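Local coordinates for interpain A (Prevotella intermedia, PDB 3BB7), which is probably a cysteine protease of peptidase family C10, here as a zymogen fragment holding an inhibitory prodomain and the catalytic domain with its nucleophile engineered away, at residues F51-K56 with Y305-E310; D59-N64 with K70-I75; Q123-F128 with T217-T222; S281-W284 with V290-Y293. The protein carries 1 engineered substitution. All coordinates share one frame; numbering follows the deposited sequence.

Contact 1: F51-K56 with Y305-E310; sequences FKWWLK and YSFTAE
Phe307 meets the helix segment 51-56 at two residues, Trp53 and Lys56. Its ring lies against Lys56. The CB of Lys56 stands over the middle of one ring face, 3.8 Å from the Phe307 ring centroid and only 4° off the ring normal. This is a CH-pi contact. The CD of Lys56 comes down 3.6 Å from Phe307 CE1. The aliphatic part, CB and CD, does the touching, and the chain runs on extended beyond CG.

Trp53 uses the N-H edge of its indole. NE1 donates to Phe307 O at 2.9 Å. The oxygen lies in the indole plane, but the indole nitrogen stands above the carbonyl plane. Glu310 N also donates to Phe307 O, from the opposite face, within a type I turn from Phe307 to Glu310. Two donors thus grip one carbonyl. With CG anti to its backbone N (chi1 167°), the buried Trp53 carries its indole to the loop.

Glu310 OE1 sits 3.6 Å from Trp53 NE1, with the carboxylate and indole planes 25° apart. This oxygen is hydrogen-bonded to His267 NE2, and Trp53 stacks on His267, the predicted proton acceptor. The contact is consistent with a zymogen interface: a helix of the Spi-type prodomain lies against the region of the predicted catalytic histidine of a clan CA cysteine protease.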
loop_
_atom_site.group_PDB
_atom_site.type_symbol
_atom_site.label_atom_id
_atom_site.label_comp_id
_atom_site.label_asym_id
_atom_site.label_seq_id
_atom_site.Cartn_x
_atom_site.Cartn_y
_atom_site.Cartn_z
ATOM N N PHE A 51 1.106 -0.235 -8.196
ATOM C CA PHE A 51 1.792 0.719 -9.067
ATOM C C PHE A 51 1.034 0.870 -10.387
ATOM O O PHE A 51 0.875 1.995 -10.910
ATOM C CB PHE A 51 3.235 0.246 -9.291
ATOM C CG PHE A 51 4.036 1.090 -10.251
ATOM C CD1 PHE A 51 4.496 0.561 -11.469
ATOM C CD2 PHE A 51 4.405 2.378 -9.890
ATOM C CE1 PHE A 51 5.281 1.349 -12.343
ATOM C CE2 PHE A 51 5.195 3.162 -10.728
ATOM C CZ PHE A 51 5.626 2.648 -11.967
ATOM N N LYS A 52 0.506 -0.242 -10.892
ATOM C CA LYS A 52 -0.321 -0.182 -12.099
ATOM C C LYS A 52 -1.537 0.727 -11.907
ATOM O O LYS A 52 -1.861 1.527 -12.807
ATOM C CB LYS A 52 -0.744 -1.594 -12.516
ATOM C CG LYS A 52 0.375 -2.330 -13.199
ATOM C CD LYS A 52 -0.088 -3.710 -13.695
ATOM C CE LYS A 52 0.834 -4.241 -14.789
ATOM N NZ LYS A 52 2.272 -3.978 -14.462
ATOM N N TRP A 53 -2.187 0.635 -10.740
ATOM C CA TRP A 53 -3.304 1.526 -10.415
ATOM C C TRP A 53 -2.848 2.985 -10.465
ATOM O O TRP A 53 -3.505 3.834 -11.092
ATOM C CB TRP A 53 -3.913 1.221 -9.035
ATOM C CG TRP A 53 -4.816 2.329 -8.614
ATOM C CD1 TRP A 53 -6.120 2.557 -9.029
ATOM C CD2 TRP A 53 -4.472 3.433 -7.771
ATOM N NE1 TRP A 53 -6.610 3.700 -8.434
ATOM C CE2 TRP A 53 -5.613 4.274 -7.683
ATOM C CE3 TRP A 53 -3.315 3.780 -7.066
ATOM C CZ2 TRP A 53 -5.608 5.475 -6.953
ATOM C CZ3 TRP A 53 -3.302 4.968 -6.320
ATOM C CH2 TRP A 53 -4.452 5.802 -6.269
ATOM N N TRP A 54 -1.724 3.269 -9.815
ATOM C CA TRP A 54 -1.234 4.636 -9.710
ATOM C C TRP A 54 -1.001 5.217 -11.121
ATOM O O TRP A 54 -1.379 6.357 -11.397
ATOM C CB TRP A 54 0.049 4.677 -8.875
ATOM C CG TRP A 54 0.578 6.072 -8.732
ATOM C CD1 TRP A 54 0.157 7.038 -7.842
ATOM C CD2 TRP A 54 1.638 6.658 -9.498
ATOM N NE1 TRP A 54 0.875 8.204 -8.039
ATOM C CE2 TRP A 54 1.810 7.988 -9.030
ATOM C CE3 TRP A 54 2.465 6.180 -10.528
ATOM C CZ2 TRP A 54 2.730 8.863 -9.604
ATOM C CZ3 TRP A 54 3.400 7.045 -11.082
ATOM C CH2 TRP A 54 3.529 8.367 -10.609
ATOM N N LEU A 55 -0.396 4.447 -12.017
ATOM C CA LEU A 55 -0.186 4.922 -13.382
ATOM C C LEU A 55 -1.513 5.223 -14.087
ATOM O O LEU A 55 -1.625 6.219 -14.823
ATOM C CB LEU A 55 0.614 3.903 -14.197
ATOM C CG LEU A 55 2.086 3.728 -13.801
ATOM C CD1 LEU A 55 2.691 2.551 -14.595
ATOM C CD2 LEU A 55 2.917 4.987 -14.027
ATOM N N LYS A 56 -2.500 4.355 -13.903
ATOM C CA LYS A 56 -3.831 4.577 -14.518
ATOM C C LYS A 56 -4.506 5.844 -13.960
ATOM O O LYS A 56 -5.078 6.644 -14.714
ATOM C CB LYS A 56 -4.715 3.340 -14.316
ATOM C CG LYS A 56 -4.250 2.128 -15.144
ATOM C CD LYS A 56 -5.272 1.004 -15.123
ATOM C CE LYS A 56 -5.080 0.074 -16.326
ATOM N NZ LYS A 56 -6.255 -0.844 -16.566
ATOM N N TYR A 305 -16.871 6.056 -10.404
ATOM C CA TYR A 305 -16.353 5.028 -11.302
ATOM C C TYR A 305 -14.933 5.259 -11.821
ATOM O O TYR A 305 -14.417 4.443 -12.602
ATOM C CB TYR A 305 -17.309 4.887 -12.490
ATOM C CG TYR A 305 -18.676 4.444 -12.077
ATOM C CD1 TYR A 305 -19.810 5.155 -12.467
ATOM C CD2 TYR A 305 -18.834 3.307 -11.288
ATOM C CE1 TYR A 305 -21.095 4.719 -12.081
ATOM C CE2 TYR A 305 -20.095 2.866 -10.895
ATOM C CZ TYR A 305 -21.216 3.567 -11.289
ATOM O OH TYR A 305 -22.453 3.087 -10.897
ATOM N N SER A 306 -14.318 6.365 -11.400
ATOM C CA SER A 306 -12.965 6.733 -11.834
ATOM C C SER A 306 -11.917 5.922 -11.074
ATOM O O SER A 306 -12.188 5.390 -10.014
ATOM C CB SER A 306 -12.710 8.210 -11.537
ATOM O OG SER A 306 -12.803 8.479 -10.143
ATOM N N PHE A 307 -10.708 5.847 -11.609
ATOM C CA PHE A 307 -9.605 5.260 -10.849
ATOM C C PHE A 307 -9.302 6.049 -9.586
ATOM O O PHE A 307 -8.921 5.473 -8.580
ATOM C CB PHE A 307 -8.339 5.204 -11.712
ATOM C CG PHE A 307 -8.428 4.229 -12.846
ATOM C CD1 PHE A 307 -8.290 2.866 -12.607
ATOM C CD2 PHE A 307 -8.656 4.673 -14.146
ATOM C CE1 PHE A 307 -8.386 1.958 -13.651
ATOM C CE2 PHE A 307 -8.737 3.775 -15.198
ATOM C CZ PHE A 307 -8.604 2.416 -14.947
ATOM N N THR A 308 -9.439 7.378 -9.631
ATOM C CA THR A 308 -9.052 8.224 -8.471
ATOM C C THR A 308 -10.028 8.161 -7.315
ATOM O O THR A 308 -9.712 8.549 -6.185
ATOM C CB THR A 308 -8.849 9.706 -8.835
ATOM O OG1 THR A 308 -10.040 10.212 -9.461
ATOM C CG2 THR A 308 -7.687 9.876 -9.757
ATOM N N ALA A 309 -11.233 7.679 -7.590
ATOM C CA ALA A 309 -12.209 7.522 -6.535
ATOM C C ALA A 309 -11.773 6.403 -5.586
ATOM O O ALA A 309 -12.201 6.348 -4.435
ATOM C CB ALA A 309 -13.561 7.210 -7.146
ATOM N N GLU A 310 -10.897 5.525 -6.066
ATOM C CA GLU A 310 -10.457 4.341 -5.299
ATOM C C GLU A 310 -9.303 4.687 -4.357
ATOM O O GLU A 310 -8.185 4.141 -4.472
ATOM C CB GLU A 310 -10.090 3.217 -6.278
ATOM C CG GLU A 310 -11.238 2.915 -7.267
ATOM C CD GLU A 310 -10.818 2.044 -8.428
ATOM O OE1 GLU A 310 -9.606 1.760 -8.577
ATOM O OE2 GLU A 310 -11.722 1.650 -9.217
#

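Contact 2: D59-N64 with K70-I75; sequences DEVITN and KPLNVI. Unlike the reference sequence in segment 70-75: Asn73 (reference Ser).
Leu72 packs on Val61 and Ile62 with its two methyl groups, one to each residue. The contact between the segments is apolar and small, 122 Å² in all. Leu72 CD2 lies 4.0 Å from Val61 CB, and it also comes 3.8 Å from the backbone oxygen Val61 O. Leu72 CD1 takes the other neighbour, 3.9 Å from Ile62 CG1. The Leu72 side chain crosses both partners at about a right angle. Its CG is anti to the carbonyl carbon (chi1 -68°), and the fork at CG spreads the methyls over two consecutive helix residues. Val61 turns its CB toward the loop. Ile62 has its CB pointing away and takes part through CG1.

Polar bonding stays within each segment or goes to other parts of the chain. In the helix, Thr63 N donates to Asp59 O and Asn64 N to Glu60 O. In the loop, Lys70 NZ curls forward over the next residue to Pro71 O at 2.8 Å. It arrives in the carbonyl plane, on a lone pair. Glu60 bonds Phe307 N and Thr308 N with its two carboxylate oxygens.

The chain turns back after helix 49-68, and segment 70-75 has no regular structure. Leu72 is tied by backbone hydrogen bonding to Leu31, in the loop between strands 23-26 and 35-39. Further on, Ile75 packs on helix 234-246. The segment therefore runs from the prodomain helix to a helix of the protease part.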
loop_
_atom_site.group_PDB
_atom_site.type_symbol
_atom_site.label_atom_id
_atom_site.label_comp_id
_atom_site.label_asym_id
_atom_site.label_seq_id
_atom_site.Cartn_x
_atom_site.Cartn_y
_atom_site.Cartn_z
ATOM N N ASP A 59 -2.686 8.919 -15.420
ATOM C CA ASP A 59 -3.177 9.123 -16.787
ATOM C C ASP A 59 -4.568 9.778 -16.779
ATOM O O ASP A 59 -4.790 10.739 -17.513
ATOM C CB ASP A 59 -3.174 7.793 -17.560
ATOM C CG ASP A 59 -3.742 7.940 -18.944
ATOM O OD1 ASP A 59 -4.949 7.664 -19.098
ATOM O OD2 ASP A 59 -2.989 8.359 -19.859
ATOM N N GLU A 60 -5.478 9.293 -15.913
ATOM C CA GLU A 60 -6.831 9.822 -15.801
ATOM C C GLU A 60 -6.814 11.288 -15.377
ATOM O O GLU A 60 -7.500 12.128 -15.973
ATOM C CB GLU A 60 -7.591 8.981 -14.778
ATOM C CG GLU A 60 -9.048 9.333 -14.599
ATOM C CD GLU A 60 -9.677 8.451 -13.543
ATOM O OE1 GLU A 60 -10.382 7.467 -13.906
ATOM O OE2 GLU A 60 -9.444 8.730 -12.352
ATOM N N VAL A 61 -6.025 11.626 -14.362
ATOM C CA VAL A 61 -6.074 13.034 -13.903
ATOM C C VAL A 61 -5.437 14.012 -14.865
ATOM O O VAL A 61 -5.923 15.140 -15.024
ATOM C CB VAL A 61 -5.526 13.264 -12.457
ATOM C CG1 VAL A 61 -6.322 12.417 -11.466
ATOM C CG2 VAL A 61 -4.042 13.003 -12.318
ATOM N N ILE A 62 -4.365 13.582 -15.522
ATOM C CA ILE A 62 -3.742 14.437 -16.489
ATOM C C ILE A 62 -4.702 14.681 -17.675
ATOM O O ILE A 62 -4.883 15.836 -18.122
ATOM C CB ILE A 62 -2.353 13.900 -16.957
ATOM C CG1 ILE A 62 -1.367 13.934 -15.782
ATOM C CG2 ILE A 62 -1.814 14.745 -18.124
ATOM C CD1 ILE A 62 0.006 13.332 -16.058
ATOM N N THR A 63 -5.315 13.620 -18.195
ATOM C CA THR A 63 -6.239 13.813 -19.303
ATOM C C THR A 63 -7.444 14.671 -18.880
ATOM O O THR A 63 -7.886 15.542 -19.631
ATOM C CB THR A 63 -6.654 12.491 -19.957
ATOM O OG1 THR A 63 -7.365 11.688 -19.032
ATOM C CG2 THR A 63 -5.415 11.731 -20.427
ATOM N N ASN A 64 -7.930 14.479 -17.656
ATOM C CA ASN A 64 -9.052 15.283 -17.219
ATOM C C ASN A 64 -8.664 16.760 -17.031
ATOM O O ASN A 64 -9.426 17.659 -17.388
ATOM C CB ASN A 64 -9.582 14.746 -15.882
ATOM C CG ASN A 64 -10.730 15.588 -15.311
ATOM O OD1 ASN A 64 -10.521 16.433 -14.429
ATOM N ND2 ASN A 64 -11.941 15.356 -15.808
ATOM N N LYS A 70 -7.709 22.920 -16.502
ATOM C CA LYS A 70 -7.508 23.300 -15.115
ATOM C C LYS A 70 -6.192 22.697 -14.664
ATOM O O LYS A 70 -6.029 21.470 -14.714
ATOM C CB LYS A 70 -8.650 22.756 -14.258
ATOM C CG LYS A 70 -8.377 22.645 -12.733
ATOM C CD LYS A 70 -8.803 23.891 -11.936
ATOM C CE LYS A 70 -7.622 24.800 -11.576
ATOM N NZ LYS A 70 -6.659 24.168 -10.622
ATOM N N PRO A 71 -5.263 23.540 -14.191
ATOM C CA PRO A 71 -3.979 23.006 -13.754
ATOM C C PRO A 71 -4.128 22.057 -12.580
ATOM O O PRO A 71 -4.983 22.260 -11.697
ATOM C CB PRO A 71 -3.203 24.254 -13.303
ATOM C CG PRO A 71 -3.916 25.415 -13.892
ATOM C CD PRO A 71 -5.343 25.004 -14.041
ATOM N N LEU A 72 -3.309 21.009 -12.564
ATOM C CA LEU A 72 -3.311 20.083 -11.442
ATOM C C LEU A 72 -2.718 20.774 -10.222
ATOM O O LEU A 72 -1.791 21.580 -10.337
ATOM C CB LEU A 72 -2.548 18.781 -11.764
ATOM C CG LEU A 72 -3.202 17.869 -12.805
ATOM C CD1 LEU A 72 -2.193 16.839 -13.318
ATOM C CD2 LEU A 72 -4.455 17.156 -12.221
ATOM N N ASN A 73 -3.257 20.459 -9.059
ATOM C CA ASN A 73 -2.746 21.114 -7.861
ATOM C C ASN A 73 -1.440 20.501 -7.368
ATOM O O ASN A 73 -1.139 19.331 -7.643
ATOM C CB ASN A 73 -3.798 21.164 -6.765
ATOM C CG ASN A 73 -4.153 19.810 -6.228
ATOM O OD1 ASN A 73 -3.288 18.953 -5.994
ATOM N ND2 ASN A 73 -5.435 19.603 -5.996
ATOM N N VAL A 74 -0.669 21.329 -6.670
ATOM C CA VAL A 74 0.598 20.929 -6.063
ATOM C C VAL A 74 0.518 21.410 -4.618
ATOM O O VAL A 74 0.385 22.616 -4.354
ATOM C CB VAL A 74 1.789 21.597 -6.765
ATOM C CG1 VAL A 74 3.069 21.227 -6.063
ATOM C CG2 VAL A 74 1.844 21.146 -8.214
ATOM N N ILE A 75 0.515 20.463 -3.696
ATOM C CA ILE A 75 0.341 20.781 -2.276
ATOM C C ILE A 75 1.597 20.320 -1.568
ATOM O O ILE A 75 1.978 19.126 -1.665
ATOM C CB ILE A 75 -0.898 20.059 -1.714
ATOM C CG1 ILE A 75 -2.166 20.525 -2.427
ATOM C CG2 ILE A 75 -1.022 20.292 -0.215
ATOM C CD1 ILE A 75 -3.379 19.670 -2.098
#

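Contact 3: Q123-F128 with T217-T222; sequences QVLNYF and TYFGFT. Unlike the reference sequence in segment 123-128: Val124 (reference Ala).
A small apolar cluster joins the end of helix 116-128 to the turn that follows helix 208-218, inside the C10 peptidase domain. Leu125 is the helix residue at its centre. It divides its two methyl groups between two phenylalanines, Phe219 and Phe221.

Leu125 CD2 sits over one face of the Phe219 ring. It is 3.9 Å from the Phe219 ring centroid and 17° off the normal, a CH-pi contact shifted toward the rim. Its nearest ring atoms are Phe219 CD2 and CE2, each 3.8 Å from Leu125 CD2. The two side chains cross at about a right angle. Leu125 CD1 meets Phe221 instead, at 3.7 Å from Phe221 CE2, and Leu125 CG stands 3.8 Å from the same Phe221 CE2. This approach is oblique to the Phe221 ring.

Helix 116-128 starts at Ala116, the engineered position of the predicted nucleophile. It probably corresponds to the central helix of papain-like, clan CA proteases. Leu125 lies toward its far end, away from the annotated sites.

The two phenylalanines are brought to the same leucine by the turn between them. Gly220 leaves the helical conformation with a positive phi of 76°, and Phe221 is the centre of an inverse gamma turn. Helix 176-192 adds to the cluster: its Cys189 touches Leu125, and its His188 and Ala192 touch Phe219. Phe156 meets the Phe219 ring edge-to-face. Tyr130 meets Phe221.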
loop_
_atom_site.group_PDB
_atom_site.type_symbol
_atom_site.label_atom_id
_atom_site.label_comp_id
_atom_site.label_asym_id
_atom_site.label_seq_id
_atom_site.Cartn_x
_atom_site.Cartn_y
_atom_site.Cartn_z
ATOM N N GLN A 123 2.925 -4.873 7.057
ATOM C CA GLN A 123 4.131 -4.035 7.123
ATOM C C GLN A 123 3.954 -2.905 8.140
ATOM O O GLN A 123 4.901 -2.547 8.848
ATOM C CB GLN A 123 4.523 -3.492 5.765
ATOM C CG GLN A 123 4.988 -4.579 4.798
ATOM C CD GLN A 123 5.619 -4.021 3.534
ATOM O OE1 GLN A 123 6.852 -4.016 3.382
ATOM N NE2 GLN A 123 4.781 -3.549 2.618
ATOM N N VAL A 124 2.756 -2.323 8.225
ATOM C CA VAL A 124 2.531 -1.315 9.256
ATOM C C VAL A 124 2.582 -1.919 10.665
ATOM O O VAL A 124 3.217 -1.347 11.543
ATOM C CB VAL A 124 1.206 -0.565 8.995
ATOM C CG1 VAL A 124 0.892 0.431 10.173
ATOM C CG2 VAL A 124 1.327 0.211 7.688
ATOM N N LEU A 125 1.944 -3.065 10.899
ATOM C CA LEU A 125 2.019 -3.693 12.239
ATOM C C LEU A 125 3.453 -4.040 12.615
ATOM O O LEU A 125 3.889 -3.818 13.759
ATOM C CB LEU A 125 1.159 -4.954 12.282
ATOM C CG LEU A 125 -0.306 -4.698 12.712
ATOM C CD1 LEU A 125 -0.964 -3.486 12.017
ATOM C CD2 LEU A 125 -1.173 -5.948 12.626
ATOM N N ASN A 126 4.230 -4.515 11.649
ATOM C CA ASN A 126 5.607 -4.858 11.926
ATOM C C ASN A 126 6.437 -3.614 12.278
ATOM O O ASN A 126 7.365 -3.669 13.077
ATOM C CB ASN A 126 6.256 -5.561 10.726
ATOM C CG ASN A 126 7.704 -5.932 11.016
ATOM O OD1 ASN A 126 7.991 -6.759 11.904
ATOM N ND2 ASN A 126 8.624 -5.322 10.270
ATOM N N TYR A 127 6.135 -2.488 11.635
ATOM C CA TYR A 127 6.821 -1.231 11.976
ATOM C C TYR A 127 6.656 -0.923 13.474
ATOM O O TYR A 127 7.623 -0.523 14.168
ATOM C CB TYR A 127 6.290 -0.094 11.097
ATOM C CG TYR A 127 6.846 1.237 11.538
ATOM C CD1 TYR A 127 8.162 1.605 11.220
ATOM C CD2 TYR A 127 6.087 2.089 12.327
ATOM C CE1 TYR A 127 8.690 2.823 11.650
ATOM C CE2 TYR A 127 6.618 3.343 12.783
ATOM C CZ TYR A 127 7.912 3.687 12.425
ATOM O OH TYR A 127 8.482 4.863 12.870
ATOM N N PHE A 128 5.439 -1.119 13.991
ATOM C CA PHE A 128 5.165 -0.865 15.416
ATOM C C PHE A 128 5.517 -1.990 16.359
ATOM O O PHE A 128 5.599 -1.765 17.574
ATOM C CB PHE A 128 3.681 -0.533 15.586
ATOM C CG PHE A 128 3.306 0.806 14.993
ATOM C CD1 PHE A 128 3.801 1.987 15.566
ATOM C CD2 PHE A 128 2.521 0.878 13.856
ATOM C CE1 PHE A 128 3.481 3.236 15.039
ATOM C CE2 PHE A 128 2.208 2.130 13.282
ATOM C CZ PHE A 128 2.682 3.293 13.883
ATOM N N THR A 217 -10.922 -4.978 16.228
ATOM C CA THR A 217 -11.480 -6.132 16.917
ATOM C C THR A 217 -10.486 -7.228 17.228
ATOM O O THR A 217 -10.489 -7.770 18.358
ATOM C CB THR A 217 -12.668 -6.685 16.136
ATOM O OG1 THR A 217 -13.704 -5.698 16.191
ATOM C CG2 THR A 217 -13.208 -7.971 16.738
ATOM N N TYR A 218 -9.683 -7.607 16.228
ATOM C CA TYR A 218 -8.792 -8.757 16.356
ATOM C C TYR A 218 -7.381 -8.360 16.759
ATOM O O TYR A 218 -6.656 -9.170 17.320
ATOM C CB TYR A 218 -8.767 -9.570 15.056
ATOM C CG TYR A 218 -10.135 -10.064 14.679
ATOM C CD1 TYR A 218 -10.764 -9.629 13.526
ATOM C CD2 TYR A 218 -10.805 -10.985 15.488
ATOM C CE1 TYR A 218 -12.026 -10.055 13.182
ATOM C CE2 TYR A 218 -12.058 -11.473 15.132
ATOM C CZ TYR A 218 -12.686 -10.982 13.992
ATOM O OH TYR A 218 -13.951 -11.412 13.651
ATOM N N PHE A 219 -6.987 -7.113 16.496
ATOM C CA PHE A 219 -5.642 -6.679 16.866
ATOM C C PHE A 219 -5.603 -5.662 17.996
ATOM O O PHE A 219 -4.519 -5.338 18.507
ATOM C CB PHE A 219 -4.872 -6.150 15.662
ATOM C CG PHE A 219 -4.501 -7.215 14.657
ATOM C CD1 PHE A 219 -5.237 -7.375 13.492
ATOM C CD2 PHE A 219 -3.377 -8.025 14.849
ATOM C CE1 PHE A 219 -4.881 -8.344 12.525
ATOM C CE2 PHE A 219 -2.996 -8.982 13.891
ATOM C CZ PHE A 219 -3.742 -9.142 12.719
ATOM N N GLY A 220 -6.771 -5.133 18.353
ATOM C CA GLY A 220 -6.895 -4.212 19.477
ATOM C C GLY A 220 -6.422 -2.785 19.233
ATOM O O GLY A 220 -6.120 -2.061 20.186
ATOM N N PHE A 221 -6.383 -2.366 17.972
ATOM C CA PHE A 221 -6.085 -0.972 17.656
ATOM C C PHE A 221 -7.336 -0.126 17.833
ATOM O O PHE A 221 -8.119 0.064 16.888
ATOM C CB PHE A 221 -5.554 -0.804 16.234
ATOM C CG PHE A 221 -4.177 -1.363 16.034
ATOM C CD1 PHE A 221 -3.056 -0.678 16.510
ATOM C CD2 PHE A 221 -4.001 -2.603 15.430
ATOM C CE1 PHE A 221 -1.743 -1.200 16.309
ATOM C CE2 PHE A 221 -2.734 -3.165 15.252
ATOM C CZ PHE A 221 -1.590 -2.456 15.672
ATOM N N THR A 222 -7.521 0.336 19.070
ATOM C CA THR A 222 -8.743 1.037 19.451
ATOM C C THR A 222 -9.104 2.170 18.497
ATOM O O THR A 222 -10.294 2.372 18.208
ATOM C CB THR A 222 -8.606 1.553 20.881
ATOM O OG1 THR A 222 -7.581 2.538 20.946
ATOM C CG2 THR A 222 -8.238 0.453 21.776
#

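Contact 4: S281-W284 with V290-Y293; sequences SVNW and VDGY
Trp284 is held tightly by Asp291 and Val290, where the chain leaves the strands. Trp284 N donates to Asp291 OD1 at 3.0 Å, nearly straight at 165°, meeting the oxygen from above the carboxylate plane. The indole also turns back: Trp284 NE1 donates to Val290 O at 3.0 Å. That oxygen lies in the indole plane, while the nitrogen stands well above the carbonyl plane. Val282 CG1 lies 3.4 Å above the ring plane, so the buried indole is held at its edge and on one face.

The strands 280-283 and 292-294 form an antiparallel beta hairpin in the long sheet. All of segment 281-284 is buried, as is Val290, whereas residues 291-293 are partly exposed. Val282 and Gly292 are a hydrogen-bonded pair. Val282 N donates to Gly292 O at 2.8 Å, but the return bond from the more exposed Gly292 N to Val282 O is weak, at 3.3 Å.

Ser281 and Tyr293 form the non-hydrogen-bonded pair, and their side chains share a face of the sheet. Ser281 CB sits over one face of the Tyr293 ring, toward the rim, 3.9 Å from its centroid, in a CH-pi contact. Ser281 OG bonds Asp272 and Thr88. Tyr293 OH has a weak bond to Thr88.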
loop_
_atom_site.group_PDB
_atom_site.type_symbol
_atom_site.label_atom_id
_atom_site.label_comp_id
_atom_site.label_asym_id
_atom_site.label_seq_id
_atom_site.Cartn_x
_atom_site.Cartn_y
_atom_site.Cartn_z
ATOM N N SER A 281 6.339 8.913 0.264
ATOM C CA SER A 281 7.071 7.677 0.189
ATOM C C SER A 281 6.089 6.532 0.191
ATOM O O SER A 281 5.233 6.442 1.084
ATOM C CB SER A 281 8.015 7.572 1.382
ATOM O OG SER A 281 8.745 6.356 1.347
ATOM N N VAL A 282 6.209 5.659 -0.801
ATOM C CA VAL A 282 5.273 4.553 -1.005
ATOM C C VAL A 282 6.005 3.208 -0.986
ATOM O O VAL A 282 7.043 3.032 -1.654
ATOM C CB VAL A 282 4.551 4.678 -2.343
ATOM C CG1 VAL A 282 3.589 3.507 -2.576
ATOM C CG2 VAL A 282 3.781 6.011 -2.452
ATOM N N ASN A 283 5.443 2.293 -0.194
ATOM C CA ASN A 283 5.837 0.893 -0.203
ATOM C C ASN A 283 4.689 0.115 -0.812
ATOM O O ASN A 283 3.658 -0.033 -0.192
ATOM C CB ASN A 283 6.156 0.434 1.217
ATOM C CG ASN A 283 6.740 -0.971 1.253
ATOM O OD1 ASN A 283 6.207 -1.881 0.621
ATOM N ND2 ASN A 283 7.869 -1.136 1.961
ATOM N N TRP A 284 4.851 -0.328 -2.052
ATOM C CA TRP A 284 3.747 -0.938 -2.798
ATOM C C TRP A 284 3.421 -2.353 -2.342
ATOM O O TRP A 284 2.410 -2.899 -2.781
ATOM C CB TRP A 284 4.064 -1.021 -4.298
ATOM C CG TRP A 284 4.394 0.302 -4.943
ATOM C CD1 TRP A 284 5.641 0.750 -5.299
ATOM C CD2 TRP A 284 3.467 1.331 -5.325
ATOM N NE1 TRP A 284 5.544 1.996 -5.890
ATOM C CE2 TRP A 284 4.230 2.387 -5.893
ATOM C CE3 TRP A 284 2.067 1.488 -5.199
ATOM C CZ2 TRP A 284 3.656 3.558 -6.360
ATOM C CZ3 TRP A 284 1.494 2.702 -5.677
ATOM C CH2 TRP A 284 2.298 3.701 -6.243
ATOM N N VAL A 290 9.815 -1.000 -7.447
ATOM C CA VAL A 290 9.456 0.402 -7.693
ATOM C C VAL A 290 8.989 1.230 -6.493
ATOM O O VAL A 290 8.381 2.279 -6.673
ATOM C CB VAL A 290 8.585 0.596 -8.990
ATOM C CG1 VAL A 290 9.335 0.078 -10.226
ATOM C CG2 VAL A 290 7.197 -0.052 -8.889
ATOM N N ASP A 291 9.354 0.800 -5.283
ATOM C CA ASP A 291 9.113 1.646 -4.109
ATOM C C ASP A 291 9.868 2.965 -4.328
ATOM O O ASP A 291 10.943 2.988 -4.950
ATOM C CB ASP A 291 9.573 0.985 -2.796
ATOM C CG ASP A 291 8.734 -0.203 -2.395
ATOM O OD1 ASP A 291 7.684 -0.446 -3.028
ATOM O OD2 ASP A 291 9.125 -0.879 -1.392
ATOM N N GLY A 292 9.292 4.066 -3.859
ATOM C CA GLY A 292 9.886 5.395 -4.078
ATOM C C GLY A 292 8.934 6.484 -3.658
ATOM O O GLY A 292 7.993 6.223 -2.898
ATOM N N TYR A 293 9.161 7.704 -4.151
ATOM C CA TYR A 293 8.308 8.854 -3.820
ATOM C C TYR A 293 7.429 9.189 -5.002
ATOM O O TYR A 293 7.897 9.302 -6.142
ATOM C CB TYR A 293 9.181 10.040 -3.461
ATOM C CG TYR A 293 9.757 9.989 -2.054
ATOM C CD1 TYR A 293 9.253 10.811 -1.046
ATOM C CD2 TYR A 293 10.767 9.100 -1.729
ATOM C CE1 TYR A 293 9.808 10.785 0.238
ATOM C CE2 TYR A 293 11.330 9.066 -0.442
ATOM C CZ TYR A 293 10.816 9.889 0.538
ATOM O OH TYR A 293 11.392 9.862 1.795
#

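How the contacts relate
Contacts 1 and 2 both use helix 49-68 of the prodomain and touch directly, since Glu60 of contact 2 bonds Phe307 and Thr308 of contact 1. Contact 1 is partly buried. Contact 2 is buried locally but lies farthest from the chain centre. Contact 4 lies nearest that centre and is mostly buried. It meets contact 1 through Trp284 and Val290, packed on Phe51 and Trp54. Gln123 of contact 3 bonds Asn283 of contact 4. Contact 3 is also buried, across the centre from contacts 1 and 2. Contacts 2 and 3 are apolar: methyls on aliphatic chains, then on phenylalanine rings. Contacts 1 and 4, near the predicted catalytic histidine, each add a tryptophan N-H bonded to a backbone carbonyl.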